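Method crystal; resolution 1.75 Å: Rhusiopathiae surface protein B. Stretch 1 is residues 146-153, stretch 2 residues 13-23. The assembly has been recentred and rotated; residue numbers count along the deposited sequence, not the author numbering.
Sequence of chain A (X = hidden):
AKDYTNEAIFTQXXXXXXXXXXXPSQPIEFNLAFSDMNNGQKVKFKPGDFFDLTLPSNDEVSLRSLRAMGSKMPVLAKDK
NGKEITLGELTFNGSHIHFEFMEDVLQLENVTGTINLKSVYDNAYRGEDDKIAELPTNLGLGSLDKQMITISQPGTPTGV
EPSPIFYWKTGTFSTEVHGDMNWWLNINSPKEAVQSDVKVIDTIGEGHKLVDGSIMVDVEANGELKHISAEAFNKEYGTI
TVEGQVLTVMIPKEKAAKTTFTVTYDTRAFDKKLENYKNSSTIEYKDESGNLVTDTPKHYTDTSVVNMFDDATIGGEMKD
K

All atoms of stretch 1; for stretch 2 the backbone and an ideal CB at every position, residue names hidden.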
# COMPACT_ATOMS: atom_id res chain seq x y z
N LYS A 146 13.96 -15.22 -14.76
CA LYS A 146 13.46 -14.85 -13.44
C LYS A 146 14.31 -13.75 -12.82
O LYS A 146 15.51 -13.65 -13.08
CB LYS A 146 13.46 -16.07 -12.51
CG LYS A 146 12.58 -17.21 -12.97
CD LYS A 146 12.61 -18.36 -11.96
CE LYS A 146 11.80 -19.55 -12.44
NZ LYS A 146 11.79 -20.66 -11.43
N GLN A 147 13.67 -12.92 -12.00
CA GLN A 147 14.36 -11.86 -11.30
C GLN A 147 14.17 -12.15 -9.82
O GLN A 147 13.09 -12.58 -9.40
CB GLN A 147 13.77 -10.50 -11.68
CG GLN A 147 14.23 -10.01 -13.04
CD GLN A 147 13.78 -8.60 -13.35
OE1 GLN A 147 13.82 -7.72 -12.49
NE2 GLN A 147 13.34 -8.37 -14.59
N MET A 148 15.22 -11.95 -9.03
CA MET A 148 15.15 -12.25 -7.61
C MET A 148 14.40 -11.22 -6.77
O MET A 148 14.50 -10.01 -6.99
CB MET A 148 16.55 -12.44 -7.01
CG MET A 148 16.59 -12.58 -5.48
SD MET A 148 16.05 -14.17 -4.77
CE MET A 148 14.42 -14.19 -5.16
N ILE A 149 13.65 -11.73 -5.81
CA ILE A 149 12.90 -10.92 -4.87
C ILE A 149 13.31 -11.47 -3.51
O ILE A 149 13.20 -12.67 -3.26
CB ILE A 149 11.37 -11.07 -5.06
CG1 ILE A 149 10.93 -10.34 -6.33
CG2 ILE A 149 10.64 -10.54 -3.83
CD1 ILE A 149 9.43 -10.39 -6.59
N THR A 150 13.81 -10.59 -2.66
CA THR A 150 14.24 -10.96 -1.32
C THR A 150 13.35 -10.23 -0.32
O THR A 150 13.27 -9.00 -0.33
CB THR A 150 15.72 -10.58 -1.07
OG1 THR A 150 15.87 -9.16 -1.17
CG2 THR A 150 16.61 -11.24 -2.10
N ILE A 151 12.69 -11.00 0.54
CA ILE A 151 11.79 -10.44 1.54
C ILE A 151 12.25 -10.77 2.95
O ILE A 151 12.50 -11.93 3.28
CB ILE A 151 10.36 -10.98 1.36
CG1 ILE A 151 9.79 -10.52 0.01
CG2 ILE A 151 9.47 -10.51 2.51
CD1 ILE A 151 8.45 -11.15 -0.33
N SER A 152 12.35 -9.75 3.78
CA SER A 152 12.77 -9.93 5.15
C SER A 152 11.64 -10.46 6.03
O SER A 152 10.54 -9.92 6.03
CB SER A 152 13.28 -8.62 5.74
OG SER A 152 13.46 -8.74 7.14
N GLN A 153 11.94 -11.52 6.76
CA GLN A 153 10.99 -12.11 7.69
C GLN A 153 11.59 -11.88 9.06
O GLN A 153 12.36 -12.69 9.56
CB GLN A 153 10.85 -13.61 7.43
CG GLN A 153 10.15 -13.95 6.14
CD GLN A 153 10.13 -15.44 5.88
OE1 GLN A 153 11.13 -16.02 5.45
NE2 GLN A 153 9.00 -16.08 6.15
N UNK A 13 10.30 -6.56 -18.54
CA UNK A 13 9.90 -7.11 -17.25
C UNK A 13 10.82 -6.61 -16.15
O UNK A 13 12.04 -6.74 -16.24
CB UNK A 13 9.90 -8.64 -17.29
N UNK A 14 10.24 -6.02 -15.11
CA UNK A 14 11.03 -5.50 -14.01
C UNK A 14 10.26 -5.48 -12.69
O UNK A 14 9.05 -5.30 -12.66
CB UNK A 14 11.52 -4.09 -14.35
N UNK A 15 10.99 -5.69 -11.59
CA UNK A 15 10.39 -5.70 -10.26
C UNK A 15 10.96 -4.61 -9.36
O UNK A 15 12.18 -4.42 -9.30
CB UNK A 15 10.59 -7.07 -9.61
N UNK A 16 10.08 -3.90 -8.67
CA UNK A 16 10.48 -2.83 -7.77
C UNK A 16 9.64 -2.90 -6.49
O UNK A 16 8.48 -3.29 -6.52
CB UNK A 16 10.33 -1.47 -8.45
N UNK A 17 10.24 -2.55 -5.34
CA UNK A 17 11.63 -2.11 -5.21
C UNK A 17 12.60 -3.29 -5.30
O UNK A 17 12.21 -4.44 -5.13
CB UNK A 17 11.83 -1.37 -3.89
N UNK A 18 13.87 -2.99 -5.58
CA UNK A 18 14.87 -4.05 -5.66
C UNK A 18 15.59 -4.10 -4.32
O UNK A 18 15.48 -3.19 -3.51
CB UNK A 18 15.85 -3.82 -6.81
N UNK A 19 16.33 -5.18 -4.09
CA UNK A 19 17.03 -5.33 -2.83
C UNK A 19 16.14 -5.96 -1.78
O UNK A 19 14.99 -6.32 -2.06
CB UNK A 19 17.54 -3.97 -2.34
N UNK A 20 16.66 -6.11 -0.57
CA UNK A 20 15.91 -6.72 0.52
C UNK A 20 14.69 -5.87 0.89
O UNK A 20 14.82 -4.71 1.26
CB UNK A 20 16.81 -6.91 1.74
N UNK A 21 13.51 -6.46 0.77
CA UNK A 21 12.28 -5.76 1.10
C UNK A 21 12.07 -5.92 2.60
O UNK A 21 11.98 -7.03 3.12
CB UNK A 21 11.09 -6.29 0.30
N UNK A 22 11.99 -4.78 3.30
CA UNK A 22 11.87 -4.76 4.75
C UNK A 22 10.51 -5.04 5.41
O UNK A 22 10.45 -5.72 6.44
CB UNK A 22 12.33 -3.38 5.22
N UNK A 23 9.43 -4.51 4.84
CA UNK A 23 8.10 -4.71 5.40
C UNK A 23 7.03 -4.64 4.32
O UNK A 23 7.27 -4.12 3.23
CB UNK A 23 7.82 -3.67 6.49

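At position 13 the CA-to-CB bond points toward stretch 1, and the ideal CB lies 4.4 Å from Gln147 NE2. The extended backbone leaves room for a large side chain, aromatic or aliphatic, beside the Gln147 amide. The residue is Phe13; its ring CD2 comes within 3.5 Å of Gln147 NE2, while that same NE2 donates a hydrogen bond to the backbone Phe13 O (2.7 Å), a contact that any residue here could accept.

Position 14 points away, as expected of the next residue in a strand, and polar residues of many kinds would fit. Asp14 bends its carboxylate back, so that Asp14 OD1 lies 3.4 Å from Gln147 OE1; both atoms are acceptors and no hydrogen bond joins them. The carboxylate is instead engaged within its own stretch, by positions 16 and 18.

Position 15 turns toward stretch 1 again, its ideal CB 4.6 Å from Ile149 CD1 and 4.4 Å from Gln147 OE1. The methyl favours an aliphatic side chain of modest size, such as valine, isoleucine or leucine. Val15 packs its CG1 3.7 Å from Ile149 CD1.

Positions 16 to 18 have no atom of stretch 1 within 5.5 Å of their ideal CBs, so stretch 1 selects little. Asn16 donates from ND2 to Asp14 OD2 (3.1 Å), Pro17 follows a cis peptide bond, and Lys18 NZ forms a salt bridge with Asp14 OD1 (3.5 Å).

Position 19, with phi/psi of 87/-178°, would jam a CB against the preceding carbonyl oxygen, which calls for glycine. Gly19 O accepts a hydrogen bond from a water (2.6 Å) that in turn accepts one from Thr150 N (3.1 Å), bridging the stretches.

At position 20 the ideal CB is 3.8 Å from Thr150 OG1. A small polar residue could suit the hydroxyl, but a longer aliphatic one can reach on along stretch 1. Leu20 does so, its CD1 lying 3.7 Å from Ser152 N and 4.0 Å from Ser152 CB.

Position 21 pairs in parallel with Ile151, with both side chains on the same face of the sheet, where Ile149 also offers a methyl; a branched aliphatic residue would suit. Ile21 places CD1 4.2 Å from Ile149 CG2 and CB 4.4 Å from Ile151 CG1. Its backbone secures the register: Ile21 N donates to Thr150 O and Ser152 N to Ile21 O, both at 2.8 Å and nearly straight.

Positions 22 and 23 point away, leaving polar residues free to fit. They are Asn22 and Asn23, linked by Asn23 ND2 donating to Asn22 OD1 (3.2 Å).

Stretch 2 13-23: FDVNPKGLINN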
# COMPACT_ATOMS: atom_id res chain seq x y z
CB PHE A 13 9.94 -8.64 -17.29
CG PHE A 13 9.65 -9.29 -15.96
CD1 PHE A 13 8.56 -8.89 -15.21
CD2 PHE A 13 10.49 -10.28 -15.46
CE1 PHE A 13 8.30 -9.47 -13.96
CE2 PHE A 13 10.24 -10.87 -14.22
CZ PHE A 13 9.14 -10.46 -13.47
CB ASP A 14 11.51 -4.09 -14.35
CG ASP A 14 12.62 -3.62 -13.44
OD1 ASP A 14 13.54 -4.42 -13.15
OD2 ASP A 14 12.59 -2.44 -13.03
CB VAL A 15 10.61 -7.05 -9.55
CG1 VAL A 15 9.89 -7.06 -8.21
CG2 VAL A 15 10.12 -8.19 -10.43
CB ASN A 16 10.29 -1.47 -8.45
CG ASN A 16 11.28 -1.23 -9.58
OD1 ASN A 16 12.47 -1.01 -9.34
ND2 ASN A 16 10.80 -1.28 -10.82
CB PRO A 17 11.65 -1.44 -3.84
CG PRO A 17 10.64 -2.24 -3.07
CD PRO A 17 9.52 -2.40 -4.06
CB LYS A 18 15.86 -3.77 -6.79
CG LYS A 18 15.22 -3.86 -8.17
CD LYS A 18 16.25 -3.63 -9.27
CE LYS A 18 15.63 -3.77 -10.65
NZ LYS A 18 16.61 -3.48 -11.73
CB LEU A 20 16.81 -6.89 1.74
CG LEU A 20 16.27 -7.62 2.98
CD1 LEU A 20 15.81 -9.03 2.61
CD2 LEU A 20 17.36 -7.67 4.03
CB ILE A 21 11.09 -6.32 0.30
CG1 ILE A 21 11.33 -6.06 -1.19
CG2 ILE A 21 9.78 -5.66 0.76
CD1 ILE A 21 10.30 -6.68 -2.10
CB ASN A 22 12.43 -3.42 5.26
CG ASN A 22 12.45 -3.33 6.76
OD1 ASN A 22 11.56 -2.72 7.37
ND2 ASN A 22 13.46 -3.93 7.38
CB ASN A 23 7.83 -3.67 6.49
CG ASN A 23 7.83 -2.26 5.95
OD1 ASN A 23 6.99 -1.90 5.13
ND2 ASN A 23 8.79 -1.45 6.40
O HOH W 1 13.96 -7.83 -3.96
O HOH W 2 8.40 -8.30 6.22
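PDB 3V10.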